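Designed protein 5L6HC3_1 (Synthetic construct, PDB 5IZS) is a de novo designed helical hairpin that assembles into a homotrimer, from a design programme that uses modular hydrogen-bond networks to set specificity. Local coordinates at the interface of chains A and B. Residues are numbered along the deposited sequence; one frame, centred on the assembly and turned at random. Chains: chain A/B, Designed protein 5L6HC3_1.

The four contacts follow one another along the seam between chains A and B. Contact 1 lies nearest the hairpin loop, and contact 3 is about 25 Å from it, measured between the centres of their C-alpha atoms. Contacts 2 and 4 fill the middle, about 4 Å apart. They share A:Val25, B:Val25 and B:Leu28, so they are two readings of one core layer. Contact 4 also shares A:Leu22 and B:Leu21 with contact 3. Helix 7-41 of chain A serves every contact. Chain B adds helix 45-81 in contacts 1, 2 and 3. The seam is thus a continuous stack of packed layers.

Contact 1: the interface of chains A and B. Residues chain A 33, 36-37; chain B 35, 52, 55-56.
This is a largely apolar helix-packing interface between two copies of one designed hairpin, and it joins neighbouring subunits of the homotrimer near the loop end. Helix 7-41 of chain A lies against both helices of chain B, 7-41 and 45-81. B:Ile52 is the central wedge. Its CD1 methyl reaches the backbone of A:Arg37, 3.6 Å from CA. Its CG2 methyl lies against a face of the guanidinium, shifted toward the NE and NH2 side, and is 3.6 Å from NH2. The arginine chain leaves its helix extended and then bends at chi3 (-64°), which brings the guanidinium back over this methyl. The same CG2 also touches CG2 of A:Ile33 at 4.0 Å, where the two isoleucines lie side by side, pointing opposite ways. The other branch of A:Ile33 ends in CD1, 3.8 Å from CA of B:Lys56, so it packs on the helix backbone. On the inner side, A:Val36 CG1 meets B:Leu35 CG at 4.0 Å. The A:Arg37 NH2 and B:Lys56 NZ groups are 5.2 Å apart and may repel mildly. The patch hides 245 Å² of protein surface and helps hold the loop ends of adjacent hairpins together.

Contact 2: the interface of chains A and B. Residues chain A 25-26, 29; chain B 25, 28, 63.
A:Gln29 and B:Leu28 meet first, face on. The CD2 methyl of B:Leu28 sits almost directly over the carboxamide carbon of A:Gln29, 3.5 Å from CD. The same methyl is 3.6 Å from NE2. CB of B:Leu28 lies over the same face nearer the oxygen, 3.7 Å from OE1. The amide is therefore laid flat on the leucine. The bend at chi2 of A:Gln29 (66°) turns the amide toward B:Leu28. An alanine in place of A:Gln29 would remove this flat cover and would probably leave B:Leu28 CD2 loosely packed and freer to move. The second branch of B:Leu28 goes to the neighbouring turn, where CD1 is 3.8 Å from A:Val25 CG1. Beyond it, A:Val25 CG2 meets B:Val25 CG2 at 3.9 Å, the two side chains set nearly perpendicular. Helix 7-41 positions the chain A residues: A:Val25 and A:Gln29 are one turn apart and hold B:Leu28 between them. This middle layer of the designed trimer also draws on the second helix of chain B, 45-81. There the CG2 methyl of B:Val63 packs against the small A:Ala26, 4.1 Å from its CB.

Contact 3: the interface of chains A and B. Residues chain A 15, 18-19, 22; chain B 17, 21, 70, 73.
A:Ala18 and B:Ile70 meet in a helical-bundle interface of the designed, coiled-coil-like kind, in which helix 7-41 of chain A packs against helices 7-41 and 45-81 of chain B. B:Ile70 is the knob. Its CB lies 4.2 Å from NE of A:Arg19. The CG2 methyl rests against the same arginine, 3.7 Å from NE, and also touches its aliphatic CG. The CG1 branch turns toward A:Ala18 and is 4.2 Å from its CB. The chain then extends, with chi2 at 180°, and puts CD1 between A:Ala18 and A:Leu22, one turn apart on chain A. There CD1 is 3.4 Å from the backbone O of A:Ala18 and 3.5 Å from CD2 of A:Leu22. The small side chain of A:Ala18 probably lets this methyl approach the backbone. A valine in place of B:Ile70 would lack the CD1 methyl and would probably open a gap beside A:Ala18 and A:Leu22. Helix 7-41 of chain B adds two leucines beside B:Ile70 on the same alanine. B:Leu17 sets CD2 against A:Ala18 CB, and B:Leu21 CD1 lies over A:Ala18, 3.7 Å from its backbone O. The other B:Leu21 methyl, CD2, meets A:Leu22 CD1 at 3.6 Å, one leucine lying across the other. Toward the chain ends, A:Ile15 reaches B:Ala73 with CD1, 4.0 Å from the alanine CB.

Contact 4: the interface of chains A and B. Residues chain A 22, 25; chain B 21, 25, 28.
A:Val25 and B:Val25 touch across the middle of the trimer, where the inner helices 7-41 of both chains meet. The contacts seen among the residues of this patch join methyl to methyl. In the valine group the two copies of one residue are used differently. A:Val25 offers both methyls to B:Val25, whereas B:Val25 answers with CG2. Besides the CG2 pair, A:Val25 CG1 stands 4.0 Å from B:Val25 CG2. On B:Val25, chi1 of 169° sends CG1 elsewhere, probably toward the third subunit if the trimer is cyclic. The leucine group flanks the valines. It pairs residues that differ in position: A:Leu22 with B:Leu21 on one side, and A:Val25 with B:Leu28 on the other. Each leucine has a methyl in this layer, while its second methyl serves a neighbouring contact. Within chain A, A:Leu22 CD1 and A:Val25 CG1 are 4.9 Å apart, and both face chain B. Within chain B, B:Leu21 O lies 3.1 Å from B:Val25 N, as expected for residues one helical turn apart; that spacing places their side chains in successive turns. The patch hides 93 Å² and forms a compact apolar layer that helps hold the inner helices together.

Contact 1: the interface of chains A and B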
loop_
_atom_site.group_PDB
_atom_site.type_symbol
_atom_site.label_atom_id
_atom_site.label_comp_id
_atom_site.label_asym_id
_atom_site.label_seq_id
_atom_site.Cartn_x
_atom_site.Cartn_y
_atom_site.Cartn_z
ATOM N N ILE A 33 -11.952 -2.609 -6.263
ATOM C CA ILE A 33 -12.922 -3.688 -6.425
ATOM C C ILE A 33 -14.252 -3.098 -6.891
ATOM O O ILE A 33 -14.926 -3.654 -7.762
ATOM C CB ILE A 33 -13.122 -4.479 -5.111
ATOM C CG1 ILE A 33 -11.899 -5.353 -4.820
ATOM C CG2 ILE A 33 -14.374 -5.348 -5.176
ATOM C CD1 ILE A 33 -11.753 -5.729 -3.356
ATOM N N VAL A 36 -14.141 -1.799 -10.614
ATOM C CA VAL A 36 -14.251 -2.947 -11.503
ATOM C C VAL A 36 -15.674 -3.506 -11.528
ATOM O O VAL A 36 -16.176 -3.887 -12.588
ATOM C CB VAL A 36 -13.268 -4.061 -11.097
ATOM C CG1 VAL A 36 -13.582 -5.360 -11.825
ATOM C CG2 VAL A 36 -11.840 -3.618 -11.371
ATOM N N ARG A 37 -16.321 -3.550 -10.365
ATOM C CA ARG A 37 -17.688 -4.058 -10.283
ATOM C C ARG A 37 -18.671 -3.172 -11.042
ATOM O O ARG A 37 -19.493 -3.665 -11.814
ATOM C CB ARG A 37 -18.147 -4.183 -8.831
ATOM C CG ARG A 37 -19.602 -4.631 -8.727
ATOM C CD ARG A 37 -20.147 -4.590 -7.308
ATOM N NE ARG A 37 -19.459 -5.521 -6.423
ATOM C CZ ARG A 37 -18.569 -5.155 -5.507
ATOM N NH1 ARG A 37 -18.264 -3.873 -5.357
ATOM N NH2 ARG A 37 -17.990 -6.070 -4.742
ATOM N N LEU B 35 -8.012 -9.854 -11.405
ATOM C CA LEU B 35 -9.442 -9.549 -11.457
ATOM C C LEU B 35 -9.832 -8.829 -12.749
ATOM O O LEU B 35 -10.849 -9.146 -13.365
ATOM C CB LEU B 35 -9.846 -8.703 -10.244
ATOM C CG LEU B 35 -11.300 -8.237 -10.177
ATOM C CD1 LEU B 35 -12.236 -9.435 -10.208
ATOM C CD2 LEU B 35 -11.549 -7.385 -8.935
ATOM N N ILE B 52 -15.302 -11.246 -8.778
ATOM C CA ILE B 52 -15.260 -10.045 -7.953
ATOM C C ILE B 52 -15.450 -10.363 -6.469
ATOM O O ILE B 52 -14.748 -9.820 -5.613
ATOM C CB ILE B 52 -16.332 -9.036 -8.404
ATOM C CG1 ILE B 52 -15.989 -8.486 -9.789
ATOM C CG2 ILE B 52 -16.467 -7.892 -7.406
ATOM C CD1 ILE B 52 -17.078 -7.637 -10.388
ATOM N N VAL B 55 -12.070 -12.252 -5.213
ATOM C CA VAL B 55 -10.982 -11.296 -5.042
ATOM C C VAL B 55 -11.214 -10.430 -3.803
ATOM O O VAL B 55 -10.271 -10.073 -3.097
ATOM C CB VAL B 55 -10.828 -10.400 -6.298
ATOM C CG1 VAL B 55 -10.011 -9.152 -5.998
ATOM C CG2 VAL B 55 -10.207 -11.191 -7.440
ATOM N N LYS B 56 -12.480 -10.121 -3.532
ATOM C CA LYS B 56 -12.850 -9.274 -2.401
ATOM C C LYS B 56 -12.550 -9.928 -1.056
ATOM O O LYS B 56 -11.928 -9.315 -0.186
ATOM C CB LYS B 56 -14.333 -8.911 -2.464
ATOM C CG LYS B 56 -14.783 -8.040 -1.305
ATOM C CD LYS B 56 -16.295 -7.910 -1.222
ATOM C CE LYS B 56 -16.685 -6.858 -0.185
ATOM N NZ LYS B 56 -18.063 -7.040 0.359
#

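Contact 2: the interface of chains A and B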
loop_
_atom_site.group_PDB
_atom_site.type_symbol
_atom_site.label_atom_id
_atom_site.label_comp_id
_atom_site.label_asym_id
_atom_site.label_seq_id
_atom_site.Cartn_x
_atom_site.Cartn_y
_atom_site.Cartn_z
ATOM N N VAL A 25 -4.359 1.744 2.367
ATOM C CA VAL A 25 -4.213 0.635 1.433
ATOM C C VAL A 25 -5.507 -0.170 1.330
ATOM O O VAL A 25 -5.910 -0.576 0.238
ATOM C CB VAL A 25 -3.054 -0.298 1.849
ATOM C CG1 VAL A 25 -3.130 -1.627 1.112
ATOM C CG2 VAL A 25 -1.718 0.381 1.602
ATOM N N ALA A 26 -6.160 -0.383 2.469
ATOM C CA ALA A 26 -7.411 -1.133 2.513
ATOM C C ALA A 26 -8.548 -0.382 1.820
ATOM O O ALA A 26 -9.377 -0.990 1.139
ATOM C CB ALA A 26 -7.789 -1.443 3.952
ATOM N N GLN A 29 -8.105 -0.434 -1.934
ATOM C CA GLN A 29 -8.427 -1.753 -2.468
ATOM C C GLN A 29 -9.932 -1.915 -2.679
ATOM O O GLN A 29 -10.373 -2.408 -3.719
ATOM C CB GLN A 29 -7.901 -2.848 -1.539
ATOM C CG GLN A 29 -8.177 -4.266 -2.017
ATOM C CD GLN A 29 -7.440 -4.620 -3.298
ATOM O OE1 GLN A 29 -6.566 -3.882 -3.755
ATOM N NE2 GLN A 29 -7.791 -5.760 -3.884
ATOM N N VAL B 25 0.602 -5.197 -0.004
ATOM C CA VAL B 25 0.363 -4.315 -1.138
ATOM C C VAL B 25 0.656 -5.032 -2.452
ATOM O O VAL B 25 -0.087 -4.903 -3.425
ATOM C CB VAL B 25 1.222 -3.037 -1.041
ATOM C CG1 VAL B 25 1.183 -2.247 -2.344
ATOM C CG2 VAL B 25 0.755 -2.180 0.127
ATOM N N LEU B 28 -2.045 -7.706 -3.158
ATOM C CA LEU B 28 -3.288 -7.069 -3.574
ATOM C C LEU B 28 -3.214 -6.625 -5.038
ATOM O O LEU B 28 -4.199 -6.714 -5.774
ATOM C CB LEU B 28 -3.610 -5.878 -2.666
ATOM C CG LEU B 28 -4.155 -6.223 -1.277
ATOM C CD1 LEU B 28 -4.243 -4.982 -0.395
ATOM C CD2 LEU B 28 -5.516 -6.903 -1.391
ATOM N N VAL B 63 -5.810 -8.222 4.174
ATOM C CA VAL B 63 -5.909 -7.033 5.009
ATOM C C VAL B 63 -5.980 -7.401 6.492
ATOM O O VAL B 63 -5.402 -6.717 7.340
ATOM C CB VAL B 63 -7.129 -6.170 4.618
ATOM C CG1 VAL B 63 -7.554 -5.251 5.762
ATOM C CG2 VAL B 63 -6.814 -5.360 3.374
#

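Contact 3: the interface of chains A and B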
loop_
_atom_site.group_PDB
_atom_site.type_symbol
_atom_site.label_atom_id
_atom_site.label_comp_id
_atom_site.label_asym_id
_atom_site.label_seq_id
_atom_site.Cartn_x
_atom_site.Cartn_y
_atom_site.Cartn_z
ATOM N N ILE A 15 3.993 2.591 15.063
ATOM C CA ILE A 15 2.867 1.659 15.079
ATOM C C ILE A 15 1.587 2.349 14.616
ATOM O O ILE A 15 0.803 1.779 13.856
ATOM C CB ILE A 15 2.655 1.055 16.485
ATOM C CG1 ILE A 15 3.806 0.109 16.833
ATOM C CG2 ILE A 15 1.327 0.313 16.567
ATOM C CD1 ILE A 15 3.880 -1.125 15.956
ATOM N N ALA A 18 1.951 2.883 10.697
ATOM C CA ALA A 18 1.679 1.628 9.993
ATOM C C ALA A 18 0.178 1.358 9.849
ATOM O O ALA A 18 -0.271 0.819 8.838
ATOM C CB ALA A 18 2.354 0.468 10.717
ATOM N N ARG A 19 -0.587 1.752 10.862
ATOM C CA ARG A 19 -2.038 1.575 10.865
ATOM C C ARG A 19 -2.716 2.519 9.877
ATOM O O ARG A 19 -3.633 2.125 9.157
ATOM C CB ARG A 19 -2.603 1.796 12.271
ATOM C CG ARG A 19 -2.650 0.540 13.136
ATOM C CD ARG A 19 -3.843 -0.335 12.774
ATOM N NE ARG A 19 -3.715 -1.690 13.299
ATOM C CZ ARG A 19 -4.623 -2.643 13.120
ATOM N NH1 ARG A 19 -5.731 -2.378 12.439
ATOM N NH2 ARG A 19 -4.431 -3.855 13.625
ATOM N N LEU A 22 -1.884 1.376 6.276
ATOM C CA LEU A 22 -2.579 0.121 6.019
ATOM C C LEU A 22 -4.057 0.359 5.741
ATOM O O LEU A 22 -4.636 -0.251 4.841
ATOM C CB LEU A 22 -2.419 -0.831 7.202
ATOM C CG LEU A 22 -3.063 -2.198 7.024
ATOM C CD1 LEU A 22 -2.449 -2.876 5.807
ATOM C CD2 LEU A 22 -2.891 -3.031 8.289
ATOM N N LEU B 17 8.197 -4.919 9.784
ATOM C CA LEU B 17 6.801 -4.549 9.619
ATOM C C LEU B 17 6.546 -3.865 8.280
ATOM O O LEU B 17 5.562 -4.166 7.603
ATOM C CB LEU B 17 6.356 -3.636 10.761
ATOM C CG LEU B 17 4.853 -3.372 10.819
ATOM C CD1 LEU B 17 4.104 -4.689 10.920
ATOM C CD2 LEU B 17 4.511 -2.463 11.990
ATOM N N LEU B 21 3.996 -5.032 5.175
ATOM C CA LEU B 21 2.955 -4.167 4.643
ATOM C C LEU B 21 3.106 -4.036 3.134
ATOM O O LEU B 21 2.116 -4.006 2.406
ATOM C CB LEU B 21 2.992 -2.795 5.315
ATOM C CG LEU B 21 2.355 -2.763 6.704
ATOM C CD1 LEU B 21 2.189 -1.329 7.194
ATOM C CD2 LEU B 21 1.018 -3.488 6.676
ATOM N N ILE B 70 0.624 -5.922 12.540
ATOM C CA ILE B 70 0.835 -4.650 13.223
ATOM C C ILE B 70 0.515 -4.813 14.706
ATOM O O ILE B 70 1.186 -4.239 15.568
ATOM C CB ILE B 70 -0.032 -3.529 12.606
ATOM C CG1 ILE B 70 0.463 -3.196 11.198
ATOM C CG2 ILE B 70 -0.017 -2.274 13.473
ATOM C CD1 ILE B 70 -0.332 -2.110 10.521
ATOM N N ALA B 73 3.382 -6.657 16.254
ATOM C CA ALA B 73 4.453 -5.673 16.359
ATOM C C ALA B 73 4.205 -4.705 17.514
ATOM O O ALA B 73 5.148 -4.201 18.125
ATOM C CB ALA B 73 4.600 -4.914 15.049
#

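Contact 4: the interface of chains A and B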
loop_
_atom_site.group_PDB
_atom_site.type_symbol
_atom_site.label_atom_id
_atom_site.label_comp_id
_atom_site.label_asym_id
_atom_site.label_seq_id
_atom_site.Cartn_x
_atom_site.Cartn_y
_atom_site.Cartn_z
ATOM N N LEU A 22 -1.884 1.376 6.276
ATOM C CA LEU A 22 -2.579 0.121 6.019
ATOM C C LEU A 22 -4.057 0.359 5.741
ATOM O O LEU A 22 -4.636 -0.251 4.841
ATOM C CB LEU A 22 -2.419 -0.831 7.202
ATOM C CG LEU A 22 -3.063 -2.198 7.024
ATOM C CD1 LEU A 22 -2.449 -2.876 5.807
ATOM C CD2 LEU A 22 -2.891 -3.031 8.289
ATOM N N VAL A 25 -4.359 1.744 2.367
ATOM C CA VAL A 25 -4.213 0.635 1.433
ATOM C C VAL A 25 -5.507 -0.170 1.330
ATOM O O VAL A 25 -5.910 -0.576 0.238
ATOM C CB VAL A 25 -3.054 -0.298 1.849
ATOM C CG1 VAL A 25 -3.130 -1.627 1.112
ATOM C CG2 VAL A 25 -1.718 0.381 1.602
ATOM N N LEU B 21 3.996 -5.032 5.175
ATOM C CA LEU B 21 2.955 -4.167 4.643
ATOM C C LEU B 21 3.106 -4.036 3.134
ATOM O O LEU B 21 2.116 -4.006 2.406
ATOM C CB LEU B 21 2.992 -2.795 5.315
ATOM C CG LEU B 21 2.355 -2.763 6.704
ATOM C CD1 LEU B 21 2.189 -1.329 7.194
ATOM C CD2 LEU B 21 1.018 -3.488 6.676
ATOM N N VAL B 25 0.602 -5.197 -0.004
ATOM C CA VAL B 25 0.363 -4.315 -1.138
ATOM C C VAL B 25 0.656 -5.032 -2.452
ATOM O O VAL B 25 -0.087 -4.903 -3.425
ATOM C CB VAL B 25 1.222 -3.037 -1.041
ATOM C CG1 VAL B 25 1.183 -2.247 -2.344
ATOM C CG2 VAL B 25 0.755 -2.180 0.127
ATOM N N LEU B 28 -2.045 -7.706 -3.158
ATOM C CA LEU B 28 -3.288 -7.069 -3.574
ATOM C C LEU B 28 -3.214 -6.625 -5.038
ATOM O O LEU B 28 -4.199 -6.714 -5.774
ATOM C CB LEU B 28 -3.610 -5.878 -2.666
ATOM C CG LEU B 28 -4.155 -6.223 -1.277
ATOM C CD1 LEU B 28 -4.243 -4.982 -0.395
ATOM C CD2 LEU B 28 -5.516 -6.903 -1.391
#